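Local coordinates for protein Cyclo(L-tyrosyl-L-tyrosyl) synthase (Mycobacterium tuberculosis, PDB 2X9Q) that joins two tyrosyl groups, delivered on tRNA, into the cyclic dipeptide cyclo(L-Tyr-L-Tyr), an ATP-independent step toward mycocyclosin, at residues 225-228 / 229-233; 181-184 / 185-189. One frame throughout, in Å; residues are numbered along the deposited sequence.

Both interactions are short runs of alpha-helix, each with i to i+4 side-chain contacts, and together they show how contacts within two neighbouring helices adjoin where the helices meet, around Cys-231. Interaction 2 comes first along the chain, on helix 177-192; interaction 1 follows on helix 220-244, with helix 194-210 between them in sequence. Their centres lie about 12 Å apart, on the same side of the chain's centre. Leu-186 CD2 packs on Cys-231 SG at 3.6 Å, and His-183 CD2 approaches Cys-231 O at 3.2 Å. Interaction 1 includes residues probably lining the substrate site of this Rossmann-like domain, related to class I aminoacyl-tRNA synthetases, while interaction 2 packs behind them, nearer the surface.

Interaction 1. Residues 225-228 / 229-233; sequences VCMD and YICAE
With chi1 at -175°, Cys-226 sends SG away from its own backbone N, while Ile-230 keeps CG1 beside its N and extends the chain at chi2 (164°), which brings SG and CD1 together at 3.7 Å. This is an i to i+4 contact on one turn of alpha-helix 220-244. One residue further on the pattern repeats with different chemistry: the chain of selenomethionine Met-227 bends at both chi2 and chi3, leaving SE alongside Cys-231 SG at 4.1 Å. Both pairs are apolar and buried. Cys-226 and Ile-230 rest on helix 194-210, through residues such as Phe-207 and Val-204, whereas Cys-231 faces helix 177-192. Four successive i to i+4 backbone bonds link residues 225-228 to 229-232, among them Ile-230 N to Cys-226 O and Cys-231 N to Met-227 O, each 2.9 Å. Tyr-229 leaves the helix in a different direction. Its CB sits 3.4 Å from Val-225 O, but its ring leads away from the turn, and its side chain comes within about 4 Å of that of Ser-88, the probable nucleophile. Residues 229-233 probably contribute to the substrate site, and Glu-233, whose OE2 is hydrogen-bonded to Thr-118 OG1, could be critical for catalysis. At the end of the series, the main-chain O of Asp-228 accepts Ala-232 N at 3.0 Å.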
ATOM      1  N   VAL A 225       4.637  -9.985 -13.105  1.00 26.16           N
ATOM      2  CA  VAL A 225       4.821  -8.533 -12.872  1.00 26.01           C
ATOM      3  C   VAL A 225       3.995  -8.080 -11.655  1.00 25.58           C
ATOM      4  O   VAL A 225       4.466  -7.273 -10.847  1.00 24.58           O
ATOM      5  CB  VAL A 225       4.478  -7.726 -14.169  1.00 27.03           C
ATOM      6  CG1 VAL A 225       4.326  -6.194 -13.886  1.00 26.23           C
ATOM      7  CG2 VAL A 225       5.568  -8.069 -15.222  1.00 27.07           C
ATOM      8  N   CYS A 226       2.787  -8.608 -11.511  1.00 23.44           N
ATOM      9  CA  CYS A 226       1.964  -8.240 -10.363  1.00 25.70           C
ATOM     10  C   CYS A 226       2.651  -8.690  -9.037  1.00 24.90           C
ATOM     11  O   CYS A 226       2.681  -7.940  -8.058  1.00 24.15           O
ATOM     12  CB  CYS A 226       0.584  -8.918 -10.473  1.00 23.89           C
ATOM     13  SG  CYS A 226      -0.534  -8.428  -9.187  1.00 29.71           S
HETATM   14  N   MSE A 227       3.208  -9.894  -9.039  1.00 25.06           N
HETATM   15  CA  MSE A 227       4.021 -10.361  -7.866  1.00 26.56           C
HETATM   16  C   MSE A 227       5.168  -9.382  -7.598  1.00 26.98           C
HETATM   17  O   MSE A 227       5.471  -9.047  -6.439  1.00 27.52           O
HETATM   18  CB  MSE A 227       4.537 -11.783  -8.092  1.00 24.88           C
HETATM   19  CG  MSE A 227       5.437 -12.387  -6.925  1.00 29.46           C
HETATM   20 SE   MSE A 227       4.264 -12.718  -5.373  1.00 35.45          SE
HETATM   21  CE  MSE A 227       3.529 -14.440  -6.201  1.00 34.00           C
ATOM     22  N   ASP A 228       5.826  -8.886  -8.655  1.00 25.88           N
ATOM     23  CA  ASP A 228       6.934  -7.953  -8.438  1.00 25.34           C
ATOM     24  C   ASP A 228       6.445  -6.641  -7.813  1.00 23.67           C
ATOM     25  O   ASP A 228       7.113  -6.068  -6.936  1.00 25.52           O
ATOM     26  CB  ASP A 228       7.659  -7.625  -9.771  1.00 25.27           C
ATOM     27  CG  ASP A 228       8.495  -8.796 -10.312  1.00 30.47           C
ATOM     28  OD1 ASP A 228       8.784  -9.794  -9.611  1.00 28.80           O
ATOM     29  OD2 ASP A 228       8.835  -8.714 -11.495  1.00 32.94           O
ATOM     30  N   TYR A 229       5.337  -6.147  -8.311  1.00 23.48           N
ATOM     31  CA  TYR A 229       4.721  -4.873  -7.921  1.00 25.45           C
ATOM     32  C   TYR A 229       4.310  -4.981  -6.427  1.00 25.61           C
ATOM     33  O   TYR A 229       4.672  -4.142  -5.625  1.00 25.55           O
ATOM     34  CB  TYR A 229       3.487  -4.671  -8.821  1.00 26.69           C
ATOM     35  CG  TYR A 229       2.710  -3.378  -8.634  1.00 32.05           C
ATOM     36  CD1 TYR A 229       1.928  -3.153  -7.472  1.00 37.25           C
ATOM     37  CD2 TYR A 229       2.719  -2.371  -9.670  1.00 38.16           C
ATOM     38  CE1 TYR A 229       1.182  -1.882  -7.309  1.00 39.81           C
ATOM     39  CE2 TYR A 229       1.991  -1.110  -9.522  1.00 40.99           C
ATOM     40  CZ  TYR A 229       1.230  -0.880  -8.335  1.00 42.65           C
ATOM     41  OH  TYR A 229       0.532   0.322  -8.188  1.00 48.40           O
ATOM     42  N   ILE A 230       3.693  -6.105  -6.056  1.00 25.34           N
ATOM     43  CA  ILE A 230       3.220  -6.346  -4.638  1.00 25.65           C
ATOM     44  C   ILE A 230       4.414  -6.551  -3.702  1.00 25.72           C
ATOM     45  O   ILE A 230       4.450  -5.998  -2.580  1.00 27.37           O
ATOM     46  CB  ILE A 230       2.306  -7.560  -4.648  1.00 25.42           C
ATOM     47  CG1 ILE A 230       0.898  -7.112  -5.140  1.00 27.80           C
ATOM     48  CG2 ILE A 230       2.199  -8.163  -3.246  1.00 31.29           C
ATOM     49  CD1 ILE A 230       0.050  -8.383  -5.563  1.00 27.65           C
ATOM     50  N   CYS A 231       5.423  -7.284  -4.163  1.00 23.43           N
ATOM     51  CA  CYS A 231       6.656  -7.404  -3.394  1.00 24.79           C
ATOM     52  C   CYS A 231       7.369  -6.046  -3.107  1.00 24.67           C
ATOM     53  O   CYS A 231       7.863  -5.852  -1.995  1.00 23.26           O
ATOM     54  CB  CYS A 231       7.626  -8.416  -4.016  1.00 26.11           C
ATOM     55  SG  CYS A 231       6.981 -10.117  -3.828  1.00 29.51           S
ATOM     56  N   ALA A 232       7.378  -5.120  -4.083  1.00 22.21           N
ATOM     57  CA  ALA A 232       7.901  -3.806  -3.889  1.00 22.65           C
ATOM     58  C   ALA A 232       7.138  -2.910  -2.868  1.00 23.09           C
ATOM     59  O   ALA A 232       7.775  -2.103  -2.189  1.00 25.48           O
ATOM     60  CB  ALA A 232       8.010  -3.056  -5.233  1.00 22.83           C
ATOM     61  N   GLU A 233       5.822  -3.006  -2.789  1.00 21.41           N
ATOM     62  CA  GLU A 233       5.025  -2.311  -1.753  1.00 22.80           C
ATOM     63  C   GLU A 233       5.085  -3.030  -0.407  1.00 22.43           C
ATOM     64  O   GLU A 233       4.814  -2.414   0.635  1.00 23.73           O
ATOM     65  CB  GLU A 233       3.535  -2.332  -2.127  1.00 21.78           C
ATOM     66  CG  GLU A 233       3.340  -1.482  -3.360  1.00 31.90           C
ATOM     67  CD  GLU A 233       1.878  -1.400  -3.817  1.00 40.01           C
ATOM     68  OE1 GLU A 233       1.027  -2.166  -3.241  1.00 45.92           O
ATOM     69  OE2 GLU A 233       1.643  -0.575  -4.746  1.00 38.33           O
TER

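Interaction 2. Residues 181-184 / 185-189; sequences ELHA and DLLTR
One face of the His-183 imidazole carries Leu-187 CD1, which stands 3.6 Å above the ring plane, off-centre, near the ring's margin, in a CH-pi contact; the other methyl, CD2, reaches the CE1 corner at 3.6 Å. The two side chains cross obliquely, with His-183 CG anti to the backbone N (chi1 -167°), which turns the ring toward the following turn and Leu-187. The second flat group, the guanidinium of Arg-189, is met at its edge. Asp-185 OD2 lies nearly in the guanidinium plane and takes an almost straight hydrogen bond from NE (2.9 Å, 173° at the hydrogen), part of a salt bridge; NE meets OD2 on its syn side, tilted 28° out of the carboxylate plane. The same OD2 also accepts a hydrogen from a water at 2.7 Å, and that water donates a second to Leu-182 O, tying the carboxylate to the backbone of the previous turn. Another water donates to Ala-184 O at 2.6 Å, beside the backbone bond from Thr-188 N, and also bonds to Thr-188 OG1. The two waters bridge i to i+3 (Leu-182, Asp-185) and i to i+4 (Ala-184, Thr-188) positions of the alpha-helix. Toward helix 220-244 it presents Leu-182, on Pro-235 and Asp-239, and Leu-186, on Ala-234, while Leu-270 of a loop meets both Leu-186 and Arg-189.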
ATOM      1  N   GLU A 181      16.151  -4.767   3.688  1.00 23.54           N
ATOM      2  CA  GLU A 181      16.156  -6.013   4.440  1.00 26.50           C
ATOM      3  C   GLU A 181      14.800  -6.717   4.385  1.00 24.31           C
ATOM      4  O   GLU A 181      14.748  -7.897   4.147  1.00 25.11           O
ATOM      5  CB  GLU A 181      16.606  -5.764   5.909  1.00 27.78           C
ATOM      6  CG  GLU A 181      18.151  -5.528   5.957  1.00 37.26           C
ATOM      7  CD  GLU A 181      18.729  -5.142   7.352  1.00 46.34           C
ATOM      8  OE1 GLU A 181      18.030  -5.368   8.346  1.00 50.96           O
ATOM      9  OE2 GLU A 181      19.872  -4.583   7.426  1.00 50.68           O
ATOM     10  N   LEU A 182      13.725  -5.983   4.544  1.00 24.19           N
ATOM     11  CA  LEU A 182      12.388  -6.567   4.410  1.00 23.22           C
ATOM     12  C   LEU A 182      12.185  -7.155   3.004  1.00 23.00           C
ATOM     13  O   LEU A 182      11.701  -8.276   2.880  1.00 22.13           O
ATOM     14  CB  LEU A 182      11.295  -5.528   4.731  1.00 22.30           C
ATOM     15  CG  LEU A 182      11.258  -5.174   6.231  1.00 26.32           C
ATOM     16  CD1 LEU A 182      10.609  -3.716   6.428  1.00 21.34           C
ATOM     17  CD2 LEU A 182      10.576  -6.357   7.083  1.00 25.43           C
ATOM     18  N   HIS A 183      12.558  -6.410   1.973  1.00 22.71           N
ATOM     19  CA  HIS A 183      12.356  -6.848   0.558  1.00 22.85           C
ATOM     20  C   HIS A 183      13.166  -8.132   0.279  1.00 24.65           C
ATOM     21  O   HIS A 183      12.587  -9.127  -0.261  1.00 24.17           O
ATOM     22  CB  HIS A 183      12.703  -5.752  -0.463  1.00 21.85           C
ATOM     23  CG  HIS A 183      12.236  -6.038  -1.855  1.00 24.57           C
ATOM     24  ND1 HIS A 183      13.071  -6.498  -2.864  1.00 29.37           N
ATOM     25  CD2 HIS A 183      10.994  -5.981  -2.393  1.00 24.39           C
ATOM     26  CE1 HIS A 183      12.361  -6.653  -3.972  1.00 31.01           C
ATOM     27  NE2 HIS A 183      11.100  -6.322  -3.707  1.00 25.25           N
ATOM     28  N   ALA A 184      14.465  -8.121   0.642  1.00 24.84           N
ATOM     29  CA  ALA A 184      15.343  -9.282   0.401  1.00 26.20           C
ATOM     30  C   ALA A 184      14.826 -10.524   1.148  1.00 27.74           C
ATOM     31  O   ALA A 184      14.785 -11.622   0.572  1.00 26.53           O
ATOM     32  CB  ALA A 184      16.857  -8.980   0.776  1.00 25.83           C
ATOM     33  N   ASP A 185      14.451 -10.360   2.417  1.00 28.08           N
ATOM     34  CA  ASP A 185      13.881 -11.462   3.189  1.00 27.95           C
ATOM     35  C   ASP A 185      12.658 -12.048   2.482  1.00 28.27           C
ATOM     36  O   ASP A 185      12.473 -13.292   2.420  1.00 28.00           O
ATOM     37  CB  ASP A 185      13.503 -10.960   4.579  1.00 29.33           C
ATOM     38  CG  ASP A 185      12.750 -12.020   5.390  1.00 33.36           C
ATOM     39  OD1 ASP A 185      13.443 -12.925   5.870  1.00 35.10           O
ATOM     40  OD2 ASP A 185      11.496 -11.998   5.525  1.00 32.56           O
ATOM     41  N   LEU A 186      11.778 -11.170   1.997  1.00 26.02           N
ATOM     42  CA  LEU A 186      10.542 -11.614   1.330  1.00 27.08           C
ATOM     43  C   LEU A 186      10.883 -12.413   0.089  1.00 26.67           C
ATOM     44  O   LEU A 186      10.333 -13.513  -0.151  1.00 27.96           O
ATOM     45  CB  LEU A 186       9.691 -10.430   0.893  1.00 23.99           C
ATOM     46  CG  LEU A 186       8.471 -10.776   0.054  1.00 26.58           C
ATOM     47  CD1 LEU A 186       7.446 -11.887   0.732  1.00 23.48           C
ATOM     48  CD2 LEU A 186       7.665  -9.513  -0.299  1.00 26.45           C
ATOM     49  N   LEU A 187      11.767 -11.855  -0.725  1.00 27.36           N
ATOM     50  CA  LEU A 187      12.238 -12.576  -1.942  1.00 27.81           C
ATOM     51  C   LEU A 187      12.878 -13.936  -1.596  1.00 27.78           C
ATOM     52  O   LEU A 187      12.697 -14.919  -2.315  1.00 26.15           O
ATOM     53  CB  LEU A 187      13.120 -11.660  -2.779  1.00 28.21           C
ATOM     54  CG  LEU A 187      12.471 -10.879  -3.953  1.00 33.67           C
ATOM     55  CD1 LEU A 187      11.189 -10.152  -3.667  1.00 34.46           C
ATOM     56  CD2 LEU A 187      13.493  -9.957  -4.731  1.00 35.12           C
ATOM     57  N   THR A 188      13.639 -13.998  -0.519  1.00 28.90           N
ATOM     58  CA  THR A 188      14.328 -15.244  -0.161  1.00 30.83           C
ATOM     59  C   THR A 188      13.292 -16.286   0.259  1.00 31.22           C
ATOM     60  O   THR A 188      13.357 -17.455  -0.163  1.00 31.17           O
ATOM     61  CB  THR A 188      15.278 -14.991   1.011  1.00 31.61           C
ATOM     62  OG1 THR A 188      16.373 -14.218   0.518  1.00 34.82           O
ATOM     63  CG2 THR A 188      15.825 -16.301   1.604  1.00 32.53           C
ATOM     64  N   ARG A 189      12.341 -15.891   1.095  1.00 30.18           N
ATOM     65  CA  ARG A 189      11.266 -16.824   1.470  1.00 31.31           C
ATOM     66  C   ARG A 189      10.440 -17.335   0.304  1.00 32.11           C
ATOM     67  O   ARG A 189      10.086 -18.519   0.284  1.00 33.26           O
ATOM     68  CB  ARG A 189      10.311 -16.167   2.420  1.00 32.02           C
ATOM     69  CG  ARG A 189      10.773 -15.938   3.743  1.00 31.39           C
ATOM     70  CD  ARG A 189       9.681 -15.007   4.327  1.00 35.55           C
ATOM     71  NE  ARG A 189      10.072 -14.518   5.631  1.00 34.37           N
ATOM     72  CZ  ARG A 189       9.805 -15.116   6.791  1.00 35.56           C
ATOM     73  NH1 ARG A 189       9.081 -16.262   6.875  1.00 31.46           N
ATOM     74  NH2 ARG A 189      10.258 -14.537   7.880  1.00 35.86           N
TER
HETATM   75  O   HOH W   1      10.129  -9.783   4.928  1.00 26.66           O
HETATM   76  O   HOH W   2      16.586 -11.993  -1.331  1.00 36.58           O